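Local coordinates for PlaB phospholipase (Legionella pneumophila, PDB 6ZTI), which probably hydrolyses phospholipids as an alpha/beta-hydrolase virulence factor, its activity controlled by tetramerization that NAD(H) mediates, at residues F20-S25 with N30-L35; L176-L181 with L232-Q237; R74-A79 with R107-L112. All coordinates share one frame; numbering follows the deposited sequence.

Contact 1: F20-S25 with N30-L35; sequences FVHGWS and NTYGEL
Y32 pushes its phenol ring against the end of strand 16-21, and the tight part of the contact is built round it. F20 CB lies over one face, 3.6 Å from the centroid of the Y32 ring and close to the ring normal, a CH-pi contact; on the opposite face rests the methyl CG2 of T31, the preceding residue. The two aromatic rings, F20 and Y32, meet obliquely with their planes at 51°. L35 then continues the apolar row, its CD2 coming to the edge of the F20 ring at 3.7 Å from CE2. The tyrosine hydroxyl reaches the backbone where the strand ends: Y32 OH is 3.3 Å from V21 CA and 2.9 Å from H22 N, but the latter approach is too badly angled for a hydrogen bond. Its bond goes instead to G58 O of strand 55-60, so Y32 spans two neighbouring strands.

Beyond the ring the fit is looser. H22 CB touches T31 CG2 at 3.7 Å, and past them a water joins G23 N (2.8 Å to the water O) to T31 OG1 (2.9 Å), a hydroxyl that also hydrogen-bonds a glycerol, probably from the crystallisation liquor. The H22 ring, with CG between the backbone N and the carbonyl carbon (chi1 58°), turns towards its own chain, where ND1 donates to G23 O at 2.8 Å, in the carbonyl plane and on a lone pair. The same imidazole also stacks with Y60. H22-G23 directly after strand 16-21 of the parallel sheet resembles the His-Gly of the oxyanion loop in lipases of this fold. The chemistry implies a mainly apolar, aromatic grip that holds 30-35 on the strand end, with polar groups answered by G58, by a short local bond or by water.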
loop_
_atom_site.group_PDB
_atom_site.type_symbol
_atom_site.label_atom_id
_atom_site.label_comp_id
_atom_site.label_asym_id
_atom_site.label_seq_id
_atom_site.Cartn_x
_atom_site.Cartn_y
_atom_site.Cartn_z
ATOM N N PHE B 20 -1.269 4.704 41.461
ATOM C CA PHE B 20 -2.247 4.229 40.492
ATOM C C PHE B 20 -1.784 4.541 39.076
ATOM O O PHE B 20 -1.184 5.590 38.827
ATOM C CB PHE B 20 -3.606 4.876 40.758
ATOM C CG PHE B 20 -4.298 4.341 41.981
ATOM C CD1 PHE B 20 -4.028 4.877 43.232
ATOM C CD2 PHE B 20 -5.203 3.287 41.883
ATOM C CE1 PHE B 20 -4.649 4.382 44.359
ATOM C CE2 PHE B 20 -5.824 2.789 43.006
ATOM C CZ PHE B 20 -5.549 3.336 44.251
ATOM N N VAL B 21 -2.067 3.627 38.143
ATOM C CA VAL B 21 -1.645 3.771 36.750
ATOM C C VAL B 21 -2.766 3.289 35.836
ATOM O O VAL B 21 -3.185 2.130 35.921
ATOM C CB VAL B 21 -0.350 2.990 36.456
ATOM C CG1 VAL B 21 0.109 3.219 35.024
ATOM C CG2 VAL B 21 0.729 3.383 37.414
ATOM N N HIS B 22 -3.215 4.155 34.926
ATOM C CA HIS B 22 -4.457 3.926 34.205
ATOM C C HIS B 22 -4.213 3.208 32.870
ATOM O O HIS B 22 -3.114 2.727 32.581
ATOM C CB HIS B 22 -5.189 5.254 34.015
ATOM C CG HIS B 22 -4.399 6.291 33.278
ATOM N ND1 HIS B 22 -4.238 6.272 31.908
ATOM C CD2 HIS B 22 -3.741 7.391 33.721
ATOM C CE1 HIS B 22 -3.510 7.309 31.538
ATOM N NE2 HIS B 22 -3.197 8.008 32.618
ATOM N N GLY B 23 -5.253 3.139 32.038
ATOM C CA GLY B 23 -5.206 2.444 30.774
ATOM C C GLY B 23 -5.197 3.405 29.601
ATOM O O GLY B 23 -5.004 4.607 29.765
ATOM N N TRP B 24 -5.447 2.855 28.408
ATOM C CA TRP B 24 -5.323 3.635 27.192
ATOM C C TRP B 24 -6.599 4.419 26.907
ATOM O O TRP B 24 -7.692 4.063 27.356
ATOM C CB TRP B 24 -4.974 2.744 25.995
ATOM C CG TRP B 24 -5.885 1.562 25.717
ATOM C CD1 TRP B 24 -6.211 0.539 26.572
ATOM C CD2 TRP B 24 -6.532 1.256 24.474
ATOM N NE1 TRP B 24 -7.037 -0.364 25.943
ATOM C CE2 TRP B 24 -7.244 0.051 24.655
ATOM C CE3 TRP B 24 -6.584 1.887 23.230
ATOM C CZ2 TRP B 24 -8.001 -0.528 23.640
ATOM C CZ3 TRP B 24 -7.341 1.307 22.221
ATOM C CH2 TRP B 24 -8.039 0.116 22.435
ATOM N N SER B 25 -6.438 5.511 26.158
ATOM C CA SER B 25 -7.508 6.430 25.778
ATOM C C SER B 25 -8.105 7.176 26.966
ATOM O O SER B 25 -9.157 7.803 26.825
ATOM C CB SER B 25 -8.618 5.702 25.011
ATOM O OG SER B 25 -8.174 5.347 23.710
ATOM N N ASN B 30 -10.570 10.263 37.115
ATOM C CA ASN B 30 -11.702 9.557 37.701
ATOM C C ASN B 30 -11.802 8.132 37.184
ATOM O O ASN B 30 -12.584 7.342 37.729
ATOM C CB ASN B 30 -13.019 10.309 37.438
ATOM C CG ASN B 30 -13.352 10.446 35.956
ATOM O OD1 ASN B 30 -12.761 9.794 35.102
ATOM N ND2 ASN B 30 -14.321 11.303 35.653
ATOM N N THR B 31 -11.028 7.795 36.150
ATOM C CA THR B 31 -10.911 6.414 35.698
ATOM C C THR B 31 -10.654 5.457 36.858
ATOM O O THR B 31 -11.028 4.280 36.785
ATOM C CB THR B 31 -9.780 6.319 34.666
ATOM O OG1 THR B 31 -9.746 5.010 34.079
ATOM C CG2 THR B 31 -8.425 6.599 35.319
ATOM N N TYR B 32 -10.022 5.938 37.933
ATOM C CA TYR B 32 -9.709 5.109 39.093
ATOM C C TYR B 32 -10.884 4.931 40.044
ATOM O O TYR B 32 -10.741 4.222 41.047
ATOM C CB TYR B 32 -8.527 5.704 39.875
ATOM C CG TYR B 32 -7.257 5.866 39.061
ATOM C CD1 TYR B 32 -6.674 4.777 38.430
ATOM C CD2 TYR B 32 -6.623 7.109 38.950
ATOM C CE1 TYR B 32 -5.510 4.916 37.692
ATOM C CE2 TYR B 32 -5.459 7.256 38.219
ATOM C CZ TYR B 32 -4.908 6.149 37.593
ATOM O OH TYR B 32 -3.748 6.276 36.858
ATOM N N GLY B 33 -12.038 5.536 39.752
ATOM C CA GLY B 33 -13.168 5.441 40.652
ATOM C C GLY B 33 -12.840 6.188 41.930
ATOM O O GLY B 33 -12.075 7.148 41.933
ATOM N N GLU B 34 -13.413 5.722 43.040
ATOM C CA GLU B 34 -13.084 6.249 44.355
ATOM C C GLU B 34 -12.147 5.330 45.138
ATOM O O GLU B 34 -11.980 5.514 46.349
ATOM C CB GLU B 34 -14.372 6.526 45.143
ATOM C CG GLU B 34 -15.270 7.565 44.468
ATOM C CD GLU B 34 -16.466 7.999 45.318
ATOM O OE1 GLU B 34 -17.050 7.165 46.047
ATOM O OE2 GLU B 34 -16.823 9.197 45.252
ATOM N N LEU B 35 -11.491 4.385 44.463
ATOM C CA LEU B 35 -10.596 3.468 45.164
ATOM C C LEU B 35 -9.415 4.160 45.838
ATOM O O LEU B 35 -9.040 3.731 46.943
ATOM C CB LEU B 35 -10.090 2.394 44.193
ATOM C CG LEU B 35 -9.109 1.395 44.809
ATOM C CD1 LEU B 35 -9.782 0.695 45.984
ATOM C CD2 LEU B 35 -8.595 0.400 43.796
HETATM O O HOH W 1 -7.869 2.986 33.068
#

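Contact 2: L176-L181 with L232-Q237; sequences LNESWL and LLKLHQ
L181 meets L232 where the alpha/beta-hydrolase core, through the end of helix 171-180, abuts strand 231-238 of the large mixed sheet. The two leucines cross at about a right angle: the methyl L181 CD1 fits against both L232 CB and L232 CD2, each at 3.6 Å. L232 is buried and also packs on T251 and M454 of the strands on its two flanks, making this the apolar half of the junction.

The other half is charged. E178 leaves the helix with CG anti to the backbone N (chi1 175°) and its chain extended beyond, which carries the carboxylate past L232. K234 comes from the strand at about a right angle to it, stretched as far as CE and bent only at its last torsion (chi4 -68°), which turns the ammonium towards the glutamate. The result is a salt bridge, E178 OE2 to K234 NZ at 3.6 Å. K234 has a second ion pair, long and weak, with E456 of strand 452-463; the lysine charge is thus probably shared between two acids. The carboxylate also borders the leucines, E178 OE2 lying 3.8 Å from L232 CD2.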
loop_
_atom_site.group_PDB
_atom_site.type_symbol
_atom_site.label_atom_id
_atom_site.label_comp_id
_atom_site.label_asym_id
_atom_site.label_seq_id
_atom_site.Cartn_x
_atom_site.Cartn_y
_atom_site.Cartn_z
ATOM N N LEU B 176 8.823 -8.250 25.086
ATOM C CA LEU B 176 8.711 -8.034 26.524
ATOM C C LEU B 176 8.340 -9.327 27.245
ATOM O O LEU B 176 8.942 -9.678 28.264
ATOM C CB LEU B 176 7.689 -6.934 26.810
ATOM C CG LEU B 176 7.512 -6.577 28.287
ATOM C CD1 LEU B 176 8.808 -6.051 28.910
ATOM C CD2 LEU B 176 6.390 -5.563 28.460
ATOM N N ASN B 177 7.381 -10.075 26.706
ATOM C CA ASN B 177 6.915 -11.253 27.413
ATOM C C ASN B 177 7.912 -12.395 27.330
ATOM O O ASN B 177 7.980 -13.219 28.249
ATOM C CB ASN B 177 5.561 -11.652 26.858
ATOM C CG ASN B 177 4.500 -10.662 27.226
ATOM O OD1 ASN B 177 4.700 -9.812 28.109
ATOM N ND2 ASN B 177 3.372 -10.741 26.559
ATOM N N GLU B 178 8.712 -12.454 26.264
ATOM C CA GLU B 178 9.787 -13.433 26.245
ATOM C C GLU B 178 10.842 -13.078 27.280
ATOM O O GLU B 178 11.354 -13.957 27.982
ATOM C CB GLU B 178 10.389 -13.526 24.850
ATOM C CG GLU B 178 11.589 -14.446 24.796
ATOM C CD GLU B 178 12.034 -14.779 23.384
ATOM O OE1 GLU B 178 11.782 -13.968 22.466
ATOM O OE2 GLU B 178 12.634 -15.859 23.200
ATOM N N SER B 179 11.170 -11.792 27.404
ATOM C CA SER B 179 12.033 -11.367 28.501
ATOM C C SER B 179 11.478 -11.836 29.840
ATOM O O SER B 179 12.224 -12.338 30.690
ATOM C CB SER B 179 12.184 -9.845 28.494
ATOM O OG SER B 179 13.181 -9.422 29.412
ATOM N N TRP B 180 10.164 -11.701 30.042
ATOM C CA TRP B 180 9.593 -11.962 31.357
ATOM C C TRP B 180 9.594 -13.439 31.702
ATOM O O TRP B 180 9.371 -13.780 32.869
ATOM C CB TRP B 180 8.182 -11.374 31.451
ATOM C CG TRP B 180 8.205 -10.019 32.090
ATOM C CD1 TRP B 180 8.655 -8.860 31.529
ATOM C CD2 TRP B 180 7.794 -9.685 33.427
ATOM N NE1 TRP B 180 8.539 -7.829 32.424
ATOM C CE2 TRP B 180 8.025 -8.309 33.601
ATOM C CE3 TRP B 180 7.260 -10.418 34.491
ATOM C CZ2 TRP B 180 7.730 -7.645 34.789
ATOM C CZ3 TRP B 180 6.961 -9.753 35.679
ATOM C CH2 TRP B 180 7.198 -8.387 35.818
ATOM N N LEU B 181 9.865 -14.318 30.731
ATOM C CA LEU B 181 10.056 -15.728 31.050
ATOM C C LEU B 181 11.149 -15.933 32.094
ATOM O O LEU B 181 11.079 -16.883 32.883
ATOM C CB LEU B 181 10.382 -16.517 29.780
ATOM C CG LEU B 181 9.187 -16.644 28.840
ATOM C CD1 LEU B 181 9.620 -17.008 27.454
ATOM C CD2 LEU B 181 8.194 -17.688 29.366
ATOM N N LEU B 232 6.270 -20.552 26.579
ATOM C CA LEU B 232 6.825 -20.376 25.247
ATOM C C LEU B 232 7.300 -21.743 24.765
ATOM O O LEU B 232 8.181 -22.347 25.385
ATOM C CB LEU B 232 7.976 -19.371 25.257
ATOM C CG LEU B 232 8.840 -19.333 24.000
ATOM C CD1 LEU B 232 8.003 -19.009 22.788
ATOM C CD2 LEU B 232 9.961 -18.319 24.153
ATOM N N LEU B 233 6.705 -22.229 23.679
ATOM C CA LEU B 233 7.042 -23.510 23.074
ATOM C C LEU B 233 7.821 -23.223 21.806
ATOM O O LEU B 233 7.324 -22.527 20.911
ATOM C CB LEU B 233 5.788 -24.323 22.768
ATOM C CG LEU B 233 5.908 -25.566 21.872
ATOM C CD1 LEU B 233 6.652 -26.697 22.556
ATOM C CD2 LEU B 233 4.534 -26.033 21.492
ATOM N N LYS B 234 9.047 -23.734 21.748
ATOM C CA LYS B 234 9.889 -23.622 20.566
ATOM C C LYS B 234 9.905 -24.964 19.846
ATOM O O LYS B 234 10.271 -25.989 20.437
ATOM C CB LYS B 234 11.311 -23.213 20.935
ATOM C CG LYS B 234 11.458 -21.828 21.507
ATOM C CD LYS B 234 12.938 -21.536 21.759
ATOM C CE LYS B 234 13.160 -20.197 22.446
ATOM N NZ LYS B 234 12.806 -19.045 21.568
ATOM N N LEU B 235 9.515 -24.945 18.573
ATOM C CA LEU B 235 9.533 -26.108 17.688
ATOM C C LEU B 235 10.496 -25.810 16.553
ATOM O O LEU B 235 10.221 -24.942 15.714
ATOM C CB LEU B 235 8.150 -26.418 17.124
ATOM C CG LEU B 235 7.003 -26.547 18.117
ATOM C CD1 LEU B 235 5.706 -26.800 17.355
ATOM C CD2 LEU B 235 7.292 -27.656 19.118
ATOM N N HIS B 236 11.603 -26.549 16.512
ATOM C CA HIS B 236 12.672 -26.324 15.552
ATOM C C HIS B 236 12.794 -27.537 14.655
ATOM O O HIS B 236 12.920 -28.667 15.139
ATOM C CB HIS B 236 13.996 -26.045 16.259
ATOM C CG HIS B 236 14.066 -24.681 16.866
ATOM N ND1 HIS B 236 15.235 -24.145 17.364
ATOM C CD2 HIS B 236 13.109 -23.741 17.055
ATOM C CE1 HIS B 236 14.994 -22.932 17.831
ATOM N NE2 HIS B 236 13.711 -22.662 17.652
ATOM N N GLN B 237 12.773 -27.286 13.353
ATOM C CA GLN B 237 12.794 -28.342 12.360
ATOM C C GLN B 237 14.223 -28.800 12.133
ATOM O O GLN B 237 15.144 -27.987 12.013
ATOM C CB GLN B 237 12.189 -27.848 11.048
ATOM C CG GLN B 237 12.041 -28.907 9.974
ATOM C CD GLN B 237 11.298 -28.374 8.769
ATOM O OE1 GLN B 237 11.706 -27.382 8.160
ATOM N NE2 GLN B 237 10.199 -29.020 8.425
#

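Contact 3: R74-A79 with R107-L112; sequences RAFDQA and RKWMDL
F76 sets a ring edge, CD2 and CE2, over one face of the W109 indole, while D77 comes to the indole's edge at NE1. The aromatic pair is T-shaped, with the planes nearly perpendicular and the centroids of the F76 ring and the W109 five-membered ring 5.0 Å apart. F76 CD2 is 3.7 Å from W109 CG, and F76 CE2 stands 3.9 Å from W109 CD2, so the edge lies across the middle of the bicyclic ring. W109 swings its indole away from its own backbone N (chi1 167°), toward the neighbouring helix, and its second torsion turns the NE1 edge to D77.

There the indole N-H is used fully: W109 NE1 donates to D77 OD1 at 2.9 Å with an N-H...O angle of 171°, close to the indole plane and on the oxygen's anti lone pair. D77 OD2 pairs with R81 one turn along the same helix, so both oxygens are engaged and the carboxylate is fixed in rotation. The methylene D77 CB also touches the indole edge, 3.5 Å from W109 NE1. At the margin L112 CD1 brushes R74 CG at 4.5 Å; the guanidinium of R74 is directed elsewhere, to D489 of the second subunit. That subunit also supplies F468, which meets F76 edge-to-face, so F76 meets the indole within its own chain and F468 of the second subunit at the interface.

The helix segments cross at -81°, with their axes 9.4 Å apart at closest. Helix 69-89 leads into parallel strand 93-99, and helix 102-114 leaves it, an order typical of the alpha/beta-hydrolase fold, in which the second helix follows the nucleophile elbow.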
loop_
_atom_site.group_PDB
_atom_site.type_symbol
_atom_site.label_atom_id
_atom_site.label_comp_id
_atom_site.label_asym_id
_atom_site.label_seq_id
_atom_site.Cartn_x
_atom_site.Cartn_y
_atom_site.Cartn_z
ATOM N N ARG B 74 9.945 5.039 30.191
ATOM C CA ARG B 74 11.020 5.966 30.533
ATOM C C ARG B 74 10.494 7.159 31.325
ATOM O O ARG B 74 11.156 7.644 32.249
ATOM C CB ARG B 74 11.706 6.462 29.259
ATOM C CG ARG B 74 12.886 5.650 28.767
ATOM C CD ARG B 74 13.465 6.290 27.487
ATOM N NE ARG B 74 14.269 7.489 27.748
ATOM C CZ ARG B 74 14.590 8.402 26.834
ATOM N NH1 ARG B 74 14.159 8.281 25.583
ATOM N NH2 ARG B 74 15.340 9.448 27.170
ATOM N N ALA B 75 9.321 7.674 30.944
ATOM C CA ALA B 75 8.768 8.842 31.613
ATOM C C ALA B 75 8.213 8.497 32.993
ATOM O O ALA B 75 8.231 9.345 33.889
ATOM C CB ALA B 75 7.698 9.486 30.733
ATOM N N PHE B 76 7.733 7.266 33.192
ATOM C CA PHE B 76 7.376 6.810 34.536
ATOM C C PHE B 76 8.576 6.903 35.472
ATOM O O PHE B 76 8.481 7.456 36.578
ATOM C CB PHE B 76 6.825 5.383 34.474
ATOM C CG PHE B 76 6.423 4.830 35.810
ATOM C CD1 PHE B 76 5.328 5.332 36.478
ATOM C CD2 PHE B 76 7.145 3.824 36.398
ATOM C CE1 PHE B 76 4.955 4.836 37.706
ATOM C CE2 PHE B 76 6.778 3.326 37.629
ATOM C CZ PHE B 76 5.685 3.841 38.284
ATOM N N ASP B 77 9.735 6.406 35.028
ATOM C CA ASP B 77 10.931 6.484 35.865
ATOM C C ASP B 77 11.229 7.918 36.271
ATOM O O ASP B 77 11.582 8.184 37.427
ATOM C CB ASP B 77 12.136 5.889 35.137
ATOM C CG ASP B 77 13.294 5.608 36.073
ATOM O OD1 ASP B 77 13.171 4.657 36.862
ATOM O OD2 ASP B 77 14.321 6.332 36.031
ATOM N N GLN B 78 11.106 8.859 35.329
ATOM C CA GLN B 78 11.382 10.256 35.645
ATOM C C GLN B 78 10.338 10.817 36.599
ATOM O O GLN B 78 10.663 11.620 37.487
ATOM C CB GLN B 78 11.420 11.084 34.359
ATOM C CG GLN B 78 11.806 12.536 34.555
ATOM C CD GLN B 78 13.264 12.689 34.878
ATOM O OE1 GLN B 78 14.119 12.061 34.254
ATOM N NE2 GLN B 78 13.564 13.525 35.861
ATOM N N ALA B 79 9.077 10.424 36.414
ATOM C CA ALA B 79 8.012 10.906 37.283
ATOM C C ALA B 79 8.226 10.440 38.714
ATOM O O ALA B 79 8.008 11.203 39.662
ATOM C CB ALA B 79 6.658 10.429 36.766
ATOM N N ARG B 107 5.567 -3.141 33.523
ATOM C CA ARG B 107 6.433 -4.285 33.259
ATOM C C ARG B 107 7.576 -3.921 32.316
ATOM O O ARG B 107 8.669 -4.474 32.431
ATOM C CB ARG B 107 5.632 -5.444 32.679
ATOM C CG ARG B 107 4.636 -6.088 33.669
ATOM C CD ARG B 107 4.281 -7.475 33.241
ATOM N NE ARG B 107 3.604 -7.521 31.949
ATOM C CZ ARG B 107 4.063 -8.121 30.854
ATOM N NH1 ARG B 107 5.244 -8.742 30.832
ATOM N NH2 ARG B 107 3.322 -8.092 29.755
ATOM N N LYS B 108 7.325 -3.035 31.349
ATOM C CA LYS B 108 8.393 -2.527 30.497
ATOM C C LYS B 108 9.368 -1.666 31.293
ATOM O O LYS B 108 10.587 -1.733 31.083
ATOM C CB LYS B 108 7.777 -1.729 29.347
ATOM C CG LYS B 108 8.774 -1.096 28.409
ATOM C CD LYS B 108 9.604 -2.103 27.640
ATOM C CE LYS B 108 10.535 -1.390 26.647
ATOM N NZ LYS B 108 11.481 -2.306 26.002
ATOM N N TRP B 109 8.849 -0.841 32.206
ATOM C CA TRP B 109 9.712 -0.060 33.083
ATOM C C TRP B 109 10.614 -0.960 33.921
ATOM O O TRP B 109 11.830 -0.740 33.997
ATOM C CB TRP B 109 8.858 0.834 33.980
ATOM C CG TRP B 109 9.640 1.436 35.107
ATOM C CD1 TRP B 109 10.497 2.493 35.041
ATOM C CD2 TRP B 109 9.644 1.000 36.470
ATOM N NE1 TRP B 109 11.039 2.742 36.280
ATOM C CE2 TRP B 109 10.532 1.840 37.176
ATOM C CE3 TRP B 109 8.994 -0.018 37.161
ATOM C CZ2 TRP B 109 10.778 1.690 38.534
ATOM C CZ3 TRP B 109 9.233 -0.162 38.513
ATOM C CH2 TRP B 109 10.115 0.685 39.186
ATOM N N MET B 110 10.032 -1.984 34.562
ATOM C CA MET B 110 10.840 -2.967 35.274
ATOM C C MET B 110 11.914 -3.555 34.360
ATOM O O MET B 110 13.064 -3.724 34.767
ATOM C CB MET B 110 9.951 -4.090 35.825
ATOM C CG MET B 110 9.023 -3.665 36.946
ATOM S SD MET B 110 7.768 -4.890 37.379
ATOM C CE MET B 110 8.844 -6.215 37.946
ATOM N N ASP B 111 11.558 -3.841 33.108
ATOM C CA ASP B 111 12.506 -4.483 32.203
ATOM C C ASP B 111 13.604 -3.507 31.799
ATOM O O ASP B 111 14.773 -3.887 31.700
ATOM C CB ASP B 111 11.756 -5.025 30.979
ATOM C CG ASP B 111 12.537 -6.088 30.216
ATOM O OD1 ASP B 111 12.766 -7.180 30.767
ATOM O OD2 ASP B 111 12.892 -5.840 29.044
ATOM N N LEU B 112 13.254 -2.237 31.592
ATOM C CA LEU B 112 14.251 -1.268 31.140
ATOM C C LEU B 112 15.267 -0.956 32.234
ATOM O O LEU B 112 16.449 -0.748 31.945
ATOM C CB LEU B 112 13.565 0.020 30.680
ATOM C CG LEU B 112 12.909 0.016 29.296
ATOM C CD1 LEU B 112 12.083 1.265 29.131
ATOM C CD2 LEU B 112 13.944 -0.085 28.164
#

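Contacts 1 and 3 are buried in the alpha/beta-hydrolase core, about 18 Å apart between centres, and both touch the second subunit; F468 of that subunit packs on V21 as well as F76. Contact 2 is only partly buried, no other chain of the assembly touches it, and it lies across the chain's centre from contact 1. Aromatic rings dominate the two core contacts, one settled by water and backbone partners and the other by a direct indole-carboxylate bond, whereas contact 2 mixes leucines with a salt bridge. Contacts 2 and 3 are coupled: S179 probably hydrogen-bonds D111, and N177 probably R107, tying helix 171-180 to helix 102-114.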